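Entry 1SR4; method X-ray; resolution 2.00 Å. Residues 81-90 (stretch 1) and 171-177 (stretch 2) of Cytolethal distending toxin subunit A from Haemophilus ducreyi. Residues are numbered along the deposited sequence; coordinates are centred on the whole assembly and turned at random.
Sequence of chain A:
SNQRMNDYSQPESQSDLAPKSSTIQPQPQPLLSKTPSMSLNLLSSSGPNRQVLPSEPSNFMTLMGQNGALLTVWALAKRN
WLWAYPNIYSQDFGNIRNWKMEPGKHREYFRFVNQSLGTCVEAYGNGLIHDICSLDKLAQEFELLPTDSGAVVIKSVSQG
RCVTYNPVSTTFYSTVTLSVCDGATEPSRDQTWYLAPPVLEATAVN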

ATOM      1  N   TRP A  81       2.487 -30.836  -3.043  1.00 11.80           N
ATOM      2  CA  TRP A  81       2.823 -29.713  -3.894  1.00 12.50           C
ATOM      3  C   TRP A  81       1.708 -28.677  -3.992  1.00 12.22           C
ATOM      4  O   TRP A  81       0.522 -28.998  -3.943  1.00 11.12           O
ATOM      5  CB  TRP A  81       3.120 -30.161  -5.335  1.00 11.56           C
ATOM      6  CG  TRP A  81       4.265 -31.095  -5.545  1.00 16.46           C
ATOM      7  CD1 TRP A  81       4.193 -32.390  -5.991  1.00 17.16           C
ATOM      8  CD2 TRP A  81       5.662 -30.795  -5.405  1.00 15.57           C
ATOM      9  NE1 TRP A  81       5.461 -32.909  -6.141  1.00 16.58           N
ATOM     10  CE2 TRP A  81       6.380 -31.954  -5.791  1.00 17.54           C
ATOM     11  CE3 TRP A  81       6.377 -29.662  -4.994  1.00 16.30           C
ATOM     12  CZ2 TRP A  81       7.783 -32.010  -5.783  1.00 18.68           C
ATOM     13  CZ3 TRP A  81       7.771 -29.717  -4.984  1.00 19.10           C
ATOM     14  CH2 TRP A  81       8.458 -30.888  -5.379  1.00 19.23           C
ATOM     15  N   LEU A  82       2.128 -27.433  -4.163  1.00  9.36           N
ATOM     16  CA  LEU A  82       1.227 -26.312  -4.353  1.00  9.94           C
ATOM     17  C   LEU A  82       1.117 -26.163  -5.859  1.00  8.20           C
ATOM     18  O   LEU A  82       2.036 -26.528  -6.587  1.00 10.16           O
ATOM     19  CB  LEU A  82       1.839 -25.034  -3.762  1.00  9.17           C
ATOM     20  CG  LEU A  82       1.369 -24.531  -2.398  1.00 14.86           C
ATOM     21  CD1 LEU A  82       1.106 -25.671  -1.426  1.00 12.10           C
ATOM     22  CD2 LEU A  82       2.387 -23.543  -1.870  1.00 11.05           C
ATOM     23  N   TRP A  83       0.001 -25.608  -6.312  1.00  8.04           N
ATOM     24  CA  TRP A  83      -0.262 -25.363  -7.721  1.00  8.15           C
ATOM     25  C   TRP A  83      -0.880 -23.966  -7.809  1.00  7.58           C
ATOM     26  O   TRP A  83      -0.973 -23.267  -6.806  1.00  9.28           O
ATOM     27  CB  TRP A  83      -1.290 -26.383  -8.239  1.00  9.75           C
ATOM     28  CG  TRP A  83      -0.789 -27.793  -8.168  1.00 12.96           C
ATOM     29  CD1 TRP A  83      -0.800 -28.623  -7.086  1.00 13.21           C
ATOM     30  CD2 TRP A  83      -0.103 -28.498  -9.210  1.00 13.01           C
ATOM     31  NE1 TRP A  83      -0.154 -29.806  -7.391  1.00 12.14           N
ATOM     32  CE2 TRP A  83       0.282 -29.750  -8.687  1.00 13.28           C
ATOM     33  CE3 TRP A  83       0.225 -28.184 -10.539  1.00 13.26           C
ATOM     34  CZ2 TRP A  83       0.989 -30.700  -9.450  1.00 15.40           C
ATOM     35  CZ3 TRP A  83       0.927 -29.127 -11.298  1.00 17.34           C
ATOM     36  CH2 TRP A  83       1.301 -30.366 -10.748  1.00 14.30           C
ATOM     37  N   ALA A  84      -1.287 -23.561  -9.003  1.00  6.52           N
ATOM     38  CA  ALA A  84      -1.951 -22.276  -9.163  1.00  7.42           C
ATOM     39  C   ALA A  84      -3.188 -22.469 -10.055  1.00  8.44           C
ATOM     40  O   ALA A  84      -3.076 -22.852 -11.227  1.00  7.75           O
ATOM     41  CB  ALA A  84      -1.017 -21.264  -9.764  1.00  6.44           C
ATOM     42  N   TYR A  85      -4.359 -22.221  -9.467  1.00  8.13           N
ATOM     43  CA  TYR A  85      -5.648 -22.331 -10.146  1.00  9.12           C
ATOM     44  C   TYR A  85      -6.371 -21.004 -10.054  1.00  8.19           C
ATOM     45  O   TYR A  85      -6.327 -20.347  -9.012  1.00  7.57           O
ATOM     46  CB  TYR A  85      -6.579 -23.330  -9.436  1.00  9.46           C
ATOM     47  CG  TYR A  85      -6.333 -24.803  -9.644  1.00 11.49           C
ATOM     48  CD1 TYR A  85      -7.227 -25.575 -10.397  1.00 10.93           C
ATOM     49  CD2 TYR A  85      -5.270 -25.451  -9.009  1.00  9.64           C
ATOM     50  CE1 TYR A  85      -7.073 -26.959 -10.498  1.00 10.57           C
ATOM     51  CE2 TYR A  85      -5.107 -26.822  -9.108  1.00 11.19           C
ATOM     52  CZ  TYR A  85      -6.012 -27.569  -9.849  1.00 11.67           C
ATOM     53  OH  TYR A  85      -5.856 -28.927  -9.910  1.00 13.49           O
ATOM     54  N   PRO A  86      -7.020 -20.572 -11.141  1.00  9.02           N
ATOM     55  CA  PRO A  86      -7.743 -19.308 -11.030  1.00  8.49           C
ATOM     56  C   PRO A  86      -9.015 -19.607 -10.219  1.00  9.71           C
ATOM     57  O   PRO A  86      -9.472 -20.756 -10.136  1.00  6.66           O
ATOM     58  CB  PRO A  86      -8.063 -18.958 -12.484  1.00  9.58           C
ATOM     59  CG  PRO A  86      -8.184 -20.308 -13.144  1.00  9.23           C
ATOM     60  CD  PRO A  86      -7.016 -21.066 -12.535  1.00  8.78           C
ATOM     61  N   ASN A  87      -9.587 -18.576  -9.614  1.00  9.36           N
ATOM     62  CA  ASN A  87     -10.813 -18.755  -8.846  1.00  9.15           C
ATOM     63  C   ASN A  87     -11.905 -19.464  -9.677  1.00  9.26           C
ATOM     64  O   ASN A  87     -12.607 -20.361  -9.191  1.00  7.06           O
ATOM     65  CB  ASN A  87     -11.378 -17.399  -8.414  1.00  8.97           C
ATOM     66  CG  ASN A  87     -12.809 -17.522  -7.886  1.00  9.84           C
ATOM     67  OD1 ASN A  87     -13.022 -18.089  -6.815  1.00 10.91           O
ATOM     68  ND2 ASN A  87     -13.795 -17.018  -8.646  1.00  7.46           N
ATOM     69  N   ILE A  88     -12.033 -19.068 -10.941  1.00  7.86           N
ATOM     70  CA  ILE A  88     -13.098 -19.619 -11.771  1.00 10.20           C
ATOM     71  C   ILE A  88     -13.022 -21.124 -11.957  1.00 11.27           C
ATOM     72  O   ILE A  88     -14.044 -21.746 -12.226  1.00 11.94           O
ATOM     73  CB  ILE A  88     -13.177 -18.894 -13.145  1.00  9.73           C
ATOM     74  CG1 ILE A  88     -14.513 -19.190 -13.831  1.00 10.21           C
ATOM     75  CG2 ILE A  88     -12.007 -19.305 -14.035  1.00  9.27           C
ATOM     76  CD1 ILE A  88     -15.686 -18.600 -13.154  1.00 17.13           C
ATOM     77  N   TYR A  89     -11.844 -21.723 -11.778  1.00 10.04           N
ATOM     78  CA  TYR A  89     -11.724 -23.175 -11.924  1.00  9.80           C
ATOM     79  C   TYR A  89     -11.517 -23.865 -10.577  1.00 11.06           C
ATOM     80  O   TYR A  89     -11.219 -25.063 -10.538  1.00 11.06           O
ATOM     81  CB  TYR A  89     -10.529 -23.544 -12.817  1.00 10.88           C
ATOM     82  CG  TYR A  89     -10.582 -23.043 -14.245  1.00 10.38           C
ATOM     83  CD1 TYR A  89     -11.796 -22.830 -14.893  1.00  9.15           C
ATOM     84  CD2 TYR A  89      -9.400 -22.802 -14.958  1.00  8.16           C
ATOM     85  CE1 TYR A  89     -11.834 -22.389 -16.213  1.00  9.56           C
ATOM     86  CE2 TYR A  89      -9.429 -22.363 -16.258  1.00  7.55           C
ATOM     87  CZ  TYR A  89     -10.641 -22.157 -16.887  1.00  9.83           C
ATOM     88  OH  TYR A  89     -10.655 -21.710 -18.188  1.00 10.17           O
ATOM     89  N   SER A  90     -11.671 -23.124  -9.479  1.00  9.90           N
ATOM     90  CA  SER A  90     -11.431 -23.683  -8.153  1.00 10.51           C
ATOM     91  C   SER A  90     -12.407 -23.225  -7.063  1.00 11.03           C
ATOM     92  O   SER A  90     -12.045 -23.188  -5.883  1.00 12.04           O
ATOM     93  CB  SER A  90      -9.998 -23.325  -7.725  1.00  8.81           C
ATOM     94  OG  SER A  90      -9.826 -21.902  -7.726  1.00  8.76           O
ATOM     95  N   THR A 171      -4.611 -27.000 -19.284  1.00 17.56           N
ATOM     96  CA  THR A 171      -5.438 -27.519 -18.212  1.00 16.20           C
ATOM     97  C   THR A 171      -5.856 -26.391 -17.266  1.00 14.52           C
ATOM     98  O   THR A 171      -5.560 -25.231 -17.523  1.00 14.99           O
ATOM     99  CB  THR A 171      -4.719 -28.622 -17.433  1.00 18.78           C
ATOM    100  OG1 THR A 171      -5.683 -29.308 -16.614  1.00 23.88           O
ATOM    101  CG2 THR A 171      -3.619 -28.034 -16.562  1.00 17.55           C
ATOM    102  N   PHE A 172      -6.546 -26.748 -16.186  1.00 13.95           N
ATOM    103  CA  PHE A 172      -7.073 -25.801 -15.191  1.00 15.50           C
ATOM    104  C   PHE A 172      -6.037 -25.006 -14.417  1.00 14.16           C
ATOM    105  O   PHE A 172      -6.353 -23.960 -13.845  1.00 14.40           O
ATOM    106  CB  PHE A 172      -7.880 -26.536 -14.113  1.00 15.85           C
ATOM    107  CG  PHE A 172      -8.877 -27.513 -14.639  1.00 16.44           C
ATOM    108  CD1 PHE A 172     -10.010 -27.081 -15.311  1.00 14.97           C
ATOM    109  CD2 PHE A 172      -8.684 -28.879 -14.446  1.00 17.84           C
ATOM    110  CE1 PHE A 172     -10.944 -28.001 -15.777  1.00 16.82           C
ATOM    111  CE2 PHE A 172      -9.608 -29.798 -14.909  1.00 16.30           C
ATOM    112  CZ  PHE A 172     -10.739 -29.355 -15.581  1.00 15.04           C
ATOM    113  N   TYR A 173      -4.818 -25.518 -14.379  1.00 11.42           N
ATOM    114  CA  TYR A 173      -3.785 -24.913 -13.572  1.00 11.31           C
ATOM    115  C   TYR A 173      -2.460 -24.644 -14.233  1.00 11.56           C
ATOM    116  O   TYR A 173      -2.129 -25.205 -15.293  1.00 10.37           O
ATOM    117  CB  TYR A 173      -3.510 -25.856 -12.412  1.00 13.28           C
ATOM    118  CG  TYR A 173      -3.167 -27.249 -12.922  1.00 16.36           C
ATOM    119  CD1 TYR A 173      -1.869 -27.567 -13.353  1.00 15.90           C
ATOM    120  CD2 TYR A 173      -4.152 -28.235 -13.018  1.00 15.46           C
ATOM    121  CE1 TYR A 173      -1.567 -28.846 -13.867  1.00 17.26           C
ATOM    122  CE2 TYR A 173      -3.865 -29.507 -13.529  1.00 17.28           C
ATOM    123  CZ  TYR A 173      -2.576 -29.806 -13.947  1.00 15.95           C
ATOM    124  OH  TYR A 173      -2.302 -31.070 -14.414  1.00 18.37           O
ATOM    125  N   SER A 174      -1.688 -23.810 -13.540  1.00 10.24           N
ATOM    126  CA  SER A 174      -0.335 -23.492 -13.939  1.00 10.97           C
ATOM    127  C   SER A 174       0.502 -24.356 -13.007  1.00 12.18           C
ATOM    128  O   SER A 174       0.138 -24.566 -11.843  1.00 13.46           O
ATOM    129  CB  SER A 174      -0.021 -22.011 -13.700  1.00 10.07           C
ATOM    130  OG  SER A 174      -0.584 -21.209 -14.728  1.00  9.58           O
ATOM    131  N   THR A 175       1.603 -24.885 -13.522  1.00 11.96           N
ATOM    132  CA  THR A 175       2.514 -25.713 -12.733  1.00  9.98           C
ATOM    133  C   THR A 175       3.483 -24.741 -12.089  1.00 10.63           C
ATOM    134  O   THR A 175       4.024 -23.864 -12.760  1.00 10.05           O
ATOM    135  CB  THR A 175       3.267 -26.694 -13.655  1.00 11.61           C
ATOM    136  OG1 THR A 175       2.297 -27.457 -14.387  1.00 13.05           O
ATOM    137  CG2 THR A 175       4.165 -27.647 -12.855  1.00 11.86           C
ATOM    138  N   VAL A 176       3.699 -24.895 -10.790  1.00  9.42           N
ATOM    139  CA  VAL A 176       4.566 -23.988 -10.040  1.00  9.63           C
ATOM    140  C   VAL A 176       5.924 -24.615  -9.726  1.00 10.86           C
ATOM    141  O   VAL A 176       6.003 -25.664  -9.100  1.00 10.11           O
ATOM    142  CB  VAL A 176       3.869 -23.571  -8.730  1.00 10.04           C
ATOM    143  CG1 VAL A 176       4.727 -22.575  -7.967  1.00 11.53           C
ATOM    144  CG2 VAL A 176       2.482 -22.964  -9.051  1.00  6.90           C
ATOM    145  N   THR A 177       6.992 -23.954 -10.148  1.00 11.31           N
ATOM    146  CA  THR A 177       8.326 -24.486  -9.929  1.00 12.55           C
ATOM    147  C   THR A 177       9.239 -23.400  -9.399  1.00 13.66           C
ATOM    148  O   THR A 177       8.816 -22.256  -9.213  1.00 12.64           O
ATOM    149  CB  THR A 177       8.931 -24.999 -11.260  1.00 13.10           C
ATOM    150  OG1 THR A 177       8.961 -23.924 -12.210  1.00 13.36           O
ATOM    151  CG2 THR A 177       8.087 -26.134 -11.854  1.00 13.51           C
TER
HETATM  152  O   HOH W   1       5.049 -26.344  -6.587  1.00  9.81           O
HETATM  153  O   HOH W   2       2.865 -27.164  -9.161  1.00  9.82           O

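The two stretches lie far apart in sequence yet meet through a single antiparallel bridge, at which A84 faces S174 with their CA atoms 5.2 Å apart. The bridge is a hydrogen-bonded pair of unequal halves. S174 N donates to A84 O at 2.9 Å with a nearly straight N-H...O angle of 167°, whereas the return bond from A84 N to S174 O is weak, 3.3 Å long and bent to 148°. Small residues suit this site: the CB atoms of A84 and S174 approach to 4.1 Å, and both residues are buried.

Beyond the bridge toward L82 and V176, water takes over the bonding between the backbones. Water 2 accepts a hydrogen bond from V176 N at 2.9 Å and lies 2.8 Å from L82 O, to which it can donate. Water 1 lies 3.0 Å from L82 O and 2.8 Å from V176 O, placed to donate to either, although it has more acceptors within reach than protons to give. The waters thus link polar backbone groups that do not bond to each other directly.

Apolar packing closes in around the bridge. V176 directs its CB toward stretch 1, and its CG2 comes within 4.0 Å of A84 CB and 3.7 Å of W83 C. A branched aliphatic side chain is compact enough to rest against both the alanine methyl and the neighbouring backbone.

Aromatic residues supply much of the remaining contact. Y173, also with its CB toward stretch 1, meets both W83 and Y85. Its CD1 lies 3.6 Å from W83 CE3, the two six-membered rings meeting obliquely with planes at 69°, while its CD2 lies 3.7 Å from Y85 CZ. Y173 CB sits over one face of the Y85 ring, 3.8 Å from the centroid and only 10° off the normal, a CH-pi contact in which slightly positive hydrogens meet the electron-rich ring face. At the edge of the W83 ring, CZ3 is 3.8 Å from T175 OG1, so the indole borders a polar atom there as well as hydrocarbon.

F172 extends the aromatic contact to Y89. Its ring presents an edge to the Y89 face, with centroids 5.9 Å apart and planes at 71°, a geometry that brings edge hydrogens toward pi electrons. F172 CB also packs 3.7 Å from Y85 CE1. The turn bearing Y89 is held within stretch 1 by hydrogen bonds from Y89 N to P86 O (3.0 Å) and from S90 OG to P86 O (2.7 Å).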